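Local coordinates for actinorhodin polyketide putative beta-ketoacyl synthase 2 (Streptomyces coelicolor A3, PDB 1TQY), which probably serves as the chain length factor that partners a ketosynthase in assembling the polyketide backbone of actinorhodin, at residues B[226-231]-B[368-373]; B[221-226]-B[333-338]. All coordinates share one frame; numbering follows the deposited sequence.

Contact 1: B[226-231]-B[368-373]; sequences FDERAA and VTSVPR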
loop_
_atom_site.group_PDB
_atom_site.type_symbol
_atom_site.label_atom_id
_atom_site.label_comp_id
_atom_site.label_asym_id
_atom_site.label_seq_id
_atom_site.Cartn_x
_atom_site.Cartn_y
_atom_site.Cartn_z
ATOM N N PHE B 226 10.886 3.484 -26.879
ATOM C CA PHE B 226 11.698 2.701 -27.811
ATOM C C PHE B 226 12.018 3.420 -29.126
ATOM O O PHE B 226 12.672 2.854 -30.001
ATOM C CB PHE B 226 11.044 1.337 -28.100
ATOM C CG PHE B 226 10.901 0.458 -26.877
ATOM C CD1 PHE B 226 9.652 0.006 -26.470
ATOM C CD2 PHE B 226 12.012 0.121 -26.109
ATOM C CE1 PHE B 226 9.510 -0.778 -25.321
ATOM C CE2 PHE B 226 11.884 -0.660 -24.959
ATOM C CZ PHE B 226 10.632 -1.103 -24.561
ATOM N N ASP B 227 11.567 4.665 -29.265
ATOM C CA ASP B 227 11.860 5.447 -30.469
ATOM C C ASP B 227 13.148 6.228 -30.231
ATOM O O ASP B 227 13.419 6.659 -29.102
ATOM C CB ASP B 227 10.729 6.433 -30.754
ATOM C CG ASP B 227 10.890 7.131 -32.086
ATOM O OD1 ASP B 227 10.194 6.756 -33.056
ATOM O OD2 ASP B 227 11.722 8.055 -32.168
ATOM N N GLU B 228 13.936 6.437 -31.281
ATOM C CA GLU B 228 15.184 7.177 -31.106
ATOM C C GLU B 228 14.938 8.599 -30.625
ATOM O O GLU B 228 15.834 9.226 -30.071
ATOM C CB GLU B 228 15.995 7.189 -32.403
ATOM C CG GLU B 228 15.307 7.833 -33.573
ATOM C CD GLU B 228 16.244 7.972 -34.759
ATOM O OE1 GLU B 228 16.898 6.964 -35.116
ATOM O OE2 GLU B 228 16.320 9.086 -35.324
ATOM N N ARG B 229 13.724 9.105 -30.820
ATOM C CA ARG B 229 13.398 10.455 -30.366
ATOM C C ARG B 229 12.761 10.479 -28.957
ATOM O O ARG B 229 12.288 11.521 -28.509
ATOM C CB ARG B 229 12.460 11.153 -31.364
ATOM C CG ARG B 229 13.056 11.416 -32.756
ATOM C CD ARG B 229 14.289 12.325 -32.705
ATOM N NE ARG B 229 14.849 12.580 -34.034
ATOM C CZ ARG B 229 14.252 13.301 -34.981
ATOM N NH1 ARG B 229 13.067 13.849 -34.747
ATOM N NH2 ARG B 229 14.839 13.477 -36.164
ATOM N N ALA B 230 12.743 9.337 -28.269
ATOM C CA ALA B 230 12.174 9.270 -26.921
ATOM C C ALA B 230 12.713 10.424 -26.086
ATOM O O ALA B 230 13.922 10.644 -26.037
ATOM C CB ALA B 230 12.541 7.944 -26.257
ATOM N N ALA B 231 11.828 11.163 -25.427
ATOM C CA ALA B 231 12.263 12.282 -24.611
ATOM C C ALA B 231 11.421 12.452 -23.350
ATOM O O ALA B 231 11.169 13.572 -22.915
ATOM C CB ALA B 231 12.237 13.569 -25.438
ATOM N N VAL B 368 5.587 5.962 -32.276
ATOM C CA VAL B 368 6.928 5.484 -32.590
ATOM C C VAL B 368 7.061 5.245 -34.089
ATOM O O VAL B 368 6.184 4.632 -34.698
ATOM C CB VAL B 368 7.211 4.160 -31.844
ATOM C CG1 VAL B 368 8.656 3.708 -32.071
ATOM C CG2 VAL B 368 6.927 4.344 -30.364
ATOM N N THR B 369 8.147 5.737 -34.680
ATOM C CA THR B 369 8.390 5.559 -36.109
ATOM C C THR B 369 9.766 4.961 -36.381
ATOM O O THR B 369 9.948 4.283 -37.387
ATOM C CB THR B 369 8.285 6.889 -36.875
ATOM O OG1 THR B 369 9.241 7.816 -36.344
ATOM C CG2 THR B 369 6.885 7.475 -36.740
ATOM N N SER B 370 10.747 5.217 -35.516
ATOM C CA SER B 370 12.071 4.624 -35.738
ATOM C C SER B 370 12.702 4.064 -34.473
ATOM O O SER B 370 13.090 4.794 -33.562
ATOM C CB SER B 370 13.035 5.614 -36.423
ATOM O OG SER B 370 13.378 6.708 -35.597
ATOM N N VAL B 371 12.790 2.743 -34.436
ATOM C CA VAL B 371 13.360 2.044 -33.302
ATOM C C VAL B 371 14.843 1.754 -33.553
ATOM O O VAL B 371 15.199 1.126 -34.551
ATOM C CB VAL B 371 12.610 0.712 -33.053
ATOM C CG1 VAL B 371 13.260 -0.066 -31.923
ATOM C CG2 VAL B 371 11.148 1.005 -32.729
ATOM N N PRO B 372 15.724 2.237 -32.661
ATOM C CA PRO B 372 17.171 2.034 -32.766
ATOM C C PRO B 372 17.520 0.550 -32.820
ATOM O O PRO B 372 17.001 -0.246 -32.029
ATOM C CB PRO B 372 17.707 2.675 -31.494
ATOM C CG PRO B 372 16.718 3.745 -31.203
ATOM C CD PRO B 372 15.390 3.113 -31.527
ATOM N N ARG B 373 18.408 0.188 -33.741
ATOM C CA ARG B 373 18.861 -1.195 -33.898
ATOM C C ARG B 373 19.397 -1.693 -32.557
ATOM O O ARG B 373 19.320 -2.882 -32.233
ATOM C CB ARG B 373 19.956 -1.248 -34.982
ATOM C CG ARG B 373 20.787 -2.539 -35.041
ATOM C CD ARG B 373 19.925 -3.769 -35.272
ATOM N NE ARG B 373 20.689 -5.021 -35.234
ATOM C CZ ARG B 373 21.500 -5.445 -36.202
ATOM N NH1 ARG B 373 21.661 -4.715 -37.300
ATOM N NH2 ARG B 373 22.140 -6.603 -36.079
HETATM O O HOH W 1 11.041 8.858 -34.624
#

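Contact 2: B[221-226]-B[333-338]; sequences RAYLPF and VPKTTT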
loop_
_atom_site.group_PDB
_atom_site.type_symbol
_atom_site.label_atom_id
_atom_site.label_comp_id
_atom_site.label_asym_id
_atom_site.label_seq_id
_atom_site.Cartn_x
_atom_site.Cartn_y
_atom_site.Cartn_z
ATOM N N ARG B 221 3.668 13.164 -30.938
ATOM C CA ARG B 221 5.082 12.827 -30.814
ATOM C C ARG B 221 5.713 13.263 -29.502
ATOM O O ARG B 221 6.751 13.924 -29.492
ATOM C CB ARG B 221 5.859 13.450 -31.980
ATOM C CG ARG B 221 5.482 12.933 -33.357
ATOM C CD ARG B 221 6.722 12.426 -34.072
ATOM N NE ARG B 221 6.939 11.013 -33.837
ATOM C CZ ARG B 221 8.093 10.379 -34.021
ATOM N NH1 ARG B 221 9.168 11.036 -34.443
ATOM N NH2 ARG B 221 8.163 9.073 -33.787
ATOM N N ALA B 222 5.103 12.870 -28.395
ATOM C CA ALA B 222 5.621 13.244 -27.087
ATOM C C ALA B 222 5.995 12.029 -26.250
ATOM O O ALA B 222 6.973 12.049 -25.500
ATOM C CB ALA B 222 4.592 14.094 -26.347
ATOM N N TYR B 223 5.203 10.976 -26.370
ATOM C CA TYR B 223 5.461 9.763 -25.617
ATOM C C TYR B 223 5.826 8.703 -26.635
ATOM O O TYR B 223 4.963 8.077 -27.245
ATOM C CB TYR B 223 4.215 9.386 -24.809
ATOM C CG TYR B 223 4.371 8.171 -23.927
ATOM C CD1 TYR B 223 5.621 7.782 -23.436
ATOM C CD2 TYR B 223 3.257 7.423 -23.561
ATOM C CE1 TYR B 223 5.749 6.673 -22.604
ATOM C CE2 TYR B 223 3.375 6.320 -22.733
ATOM C CZ TYR B 223 4.623 5.949 -22.256
ATOM O OH TYR B 223 4.731 4.858 -21.428
ATOM N N LEU B 224 7.130 8.512 -26.806
ATOM C CA LEU B 224 7.647 7.586 -27.799
ATOM C C LEU B 224 8.577 6.513 -27.245
ATOM O O LEU B 224 9.776 6.526 -27.504
ATOM C CB LEU B 224 8.365 8.404 -28.881
ATOM C CG LEU B 224 7.532 9.532 -29.511
ATOM C CD1 LEU B 224 8.408 10.381 -30.429
ATOM C CD2 LEU B 224 6.372 8.932 -30.285
ATOM N N PRO B 225 8.035 5.562 -26.476
ATOM C CA PRO B 225 8.903 4.513 -25.931
ATOM C C PRO B 225 9.576 3.665 -27.018
ATOM O O PRO B 225 8.925 3.207 -27.955
ATOM C CB PRO B 225 7.949 3.696 -25.053
ATOM C CG PRO B 225 6.630 3.845 -25.755
ATOM C CD PRO B 225 6.630 5.334 -26.093
ATOM N N PHE B 226 10.886 3.484 -26.879
ATOM C CA PHE B 226 11.698 2.701 -27.811
ATOM C C PHE B 226 12.018 3.420 -29.126
ATOM O O PHE B 226 12.672 2.854 -30.001
ATOM C CB PHE B 226 11.044 1.337 -28.100
ATOM C CG PHE B 226 10.901 0.458 -26.877
ATOM C CD1 PHE B 226 9.652 0.006 -26.470
ATOM C CD2 PHE B 226 12.012 0.121 -26.109
ATOM C CE1 PHE B 226 9.510 -0.778 -25.321
ATOM C CE2 PHE B 226 11.884 -0.660 -24.959
ATOM C CZ PHE B 226 10.632 -1.103 -24.561
ATOM N N VAL B 333 3.565 -1.527 -27.096
ATOM C CA VAL B 333 3.362 -0.568 -26.022
ATOM C C VAL B 333 2.118 0.273 -26.311
ATOM O O VAL B 333 2.216 1.424 -26.735
ATOM C CB VAL B 333 4.601 0.359 -25.882
ATOM C CG1 VAL B 333 4.418 1.332 -24.732
ATOM C CG2 VAL B 333 5.851 -0.490 -25.663
ATOM N N PRO B 334 0.923 -0.299 -26.090
ATOM C CA PRO B 334 -0.309 0.454 -26.351
ATOM C C PRO B 334 -0.472 1.699 -25.480
ATOM O O PRO B 334 -1.173 2.634 -25.864
ATOM C CB PRO B 334 -1.402 -0.585 -26.105
ATOM C CG PRO B 334 -0.717 -1.878 -26.465
ATOM C CD PRO B 334 0.620 -1.708 -25.789
ATOM N N LYS B 335 0.175 1.726 -24.318
ATOM C CA LYS B 335 0.042 2.887 -23.448
ATOM C C LYS B 335 0.460 4.186 -24.137
ATOM O O LYS B 335 0.285 5.274 -23.582
ATOM C CB LYS B 335 0.818 2.701 -22.138
ATOM C CG LYS B 335 2.315 2.482 -22.281
ATOM C CD LYS B 335 3.002 2.503 -20.907
ATOM C CE LYS B 335 2.534 1.344 -20.015
ATOM N NZ LYS B 335 2.991 0.008 -20.552
ATOM N N THR B 336 1.016 4.082 -25.339
ATOM C CA THR B 336 1.390 5.279 -26.080
ATOM C C THR B 336 0.110 6.055 -26.402
ATOM O O THR B 336 0.152 7.255 -26.680
ATOM C CB THR B 336 2.109 4.927 -27.403
ATOM O OG1 THR B 336 1.380 3.900 -28.089
ATOM C CG2 THR B 336 3.531 4.440 -27.132
ATOM N N THR B 337 -1.029 5.368 -26.355
ATOM C CA THR B 337 -2.304 6.016 -26.632
ATOM C C THR B 337 -2.952 6.622 -25.392
ATOM O O THR B 337 -3.904 7.392 -25.509
ATOM C CB THR B 337 -3.332 5.041 -27.261
ATOM O OG1 THR B 337 -3.576 3.953 -26.359
ATOM C CG2 THR B 337 -2.829 4.511 -28.585
ATOM N N THR B 338 -2.438 6.288 -24.209
ATOM C CA THR B 338 -3.018 6.791 -22.960
ATOM C C THR B 338 -2.088 7.586 -22.052
ATOM O O THR B 338 -2.544 8.440 -21.289
ATOM C CB THR B 338 -3.554 5.641 -22.087
ATOM O OG1 THR B 338 -2.455 4.828 -21.650
ATOM C CG2 THR B 338 -4.518 4.783 -22.869
#

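Contact 1: B[226-231]-B[368-373]
The carboxylate of D227 is clasped by the backbone of T369 and S370, two successive residues of the facing loop. Its OD1 accepts T369 N at 2.8 Å, nearly in line with the C-O bond, and S370 N at 3.0 Å from above the carboxylate plane, 43° out of it. R221 adds a salt bridge to this oxygen, which should help to keep the aspartate charged. With CG anti to the backbone N (chi1 -172°), the group is swung over to the opposite loop. In return S370 O takes E228 N at 2.9 Å, so both loops supply donors: two backbone N-H groups of 368-373 go to the D227 carboxylate, and one of 226-231 goes to a carbonyl.

The buried side is close-packed. V368 CG1 lies against D227 CB at 3.7 Å, while L379 of strand 378-379 and L381 pack on V368. F226 O is buried with no hydrogen-bonding partner in the model. Carbon groups meet it instead: P372 CD comes within 3.1 Å of F226 O, and the CA-H of V371 also points to this oxygen.

Toward solvent the grip is looser. The exposed E228 passes its CG close to S370 OG and rests its CB on P372 CG at 3.7 Å, its carboxylate forming no bond to the other loop. A water bridges the loops here, donating to D227 OD2 and pairing with T369 OG1, with a weak link to S370 OG.

On its own side, D227 OD2 uses the anti lone pair to accept R229 N at 2.6 Å. With the bond from A230 N to D227 O, this makes an Asx turn superimposed on a type I beta turn from D227 to A230, a compact bend whose leading aspartate also ties two loops of the ketosynthase-like fold together.

Contact 2: B[221-226]-B[333-338]
K335 NZ, at the end of the side chain that runs past Y223, is gripped by a salt bridge to D349 and a hydrogen bond to D305 O, with A304 O a weak third partner. Bends at chi3 and chi4 turn CE and NZ toward these partners. Nearer the backbone, K335 CD comes within 3.0 Å of Y223 OH. That hydroxyl is itself engaged with G306 O, so residues 304-306 supply carbonyl partners to both polar ends, alongside D349 for the lysine. K335 O sits at the edge of the tyrosine ring, near its plane and 3.4 Å from CE2.

P225 is the wedge of the apolar part. Its CD covers one face of the Y223 ring near the rim, and T336 CG2 presses on P225 CD at 3.4 Å, tighter than a usual carbon contact. V333 divides its branches: CG1 meets P225 CG at 3.5 Å, and CG2 lies in the plane of the F226 ring, at the edge, 3.7 Å from CE1. T336 OG1 turns back to V333 O at 2.9 Å, in the carbonyl plane, and also accepts A366 N, which fixes the rotation of the threonine and the placing of its methyl.

The 3-10 segment 334-337 begins one residue after strand 330-332. Helix 345-359, which carries D349, packs on P334 and T338, while helix 310-324 covers P225 and F226.

Contacts 1 and 2 have centres about 10 Å apart and share F226, where the loop between helix 201-208 and strand 238-246 passes from one to the other. Along the chain the segments alternate: 221-226 and 226-231 come first, then 333-338, then 368-373. One continuous loop is thus fastened at two successive points to the later half of the protein, flanked by helix 310-324. R221, from the start of segment 221-226, reaches over to contact 1, where it also touches T369, and hydrogen-bonds G367 O. Contact 2 is wholly buried, about 14 Å from the chain centre; contact 1, at about 23 Å, carries the same attachment outward to the surface.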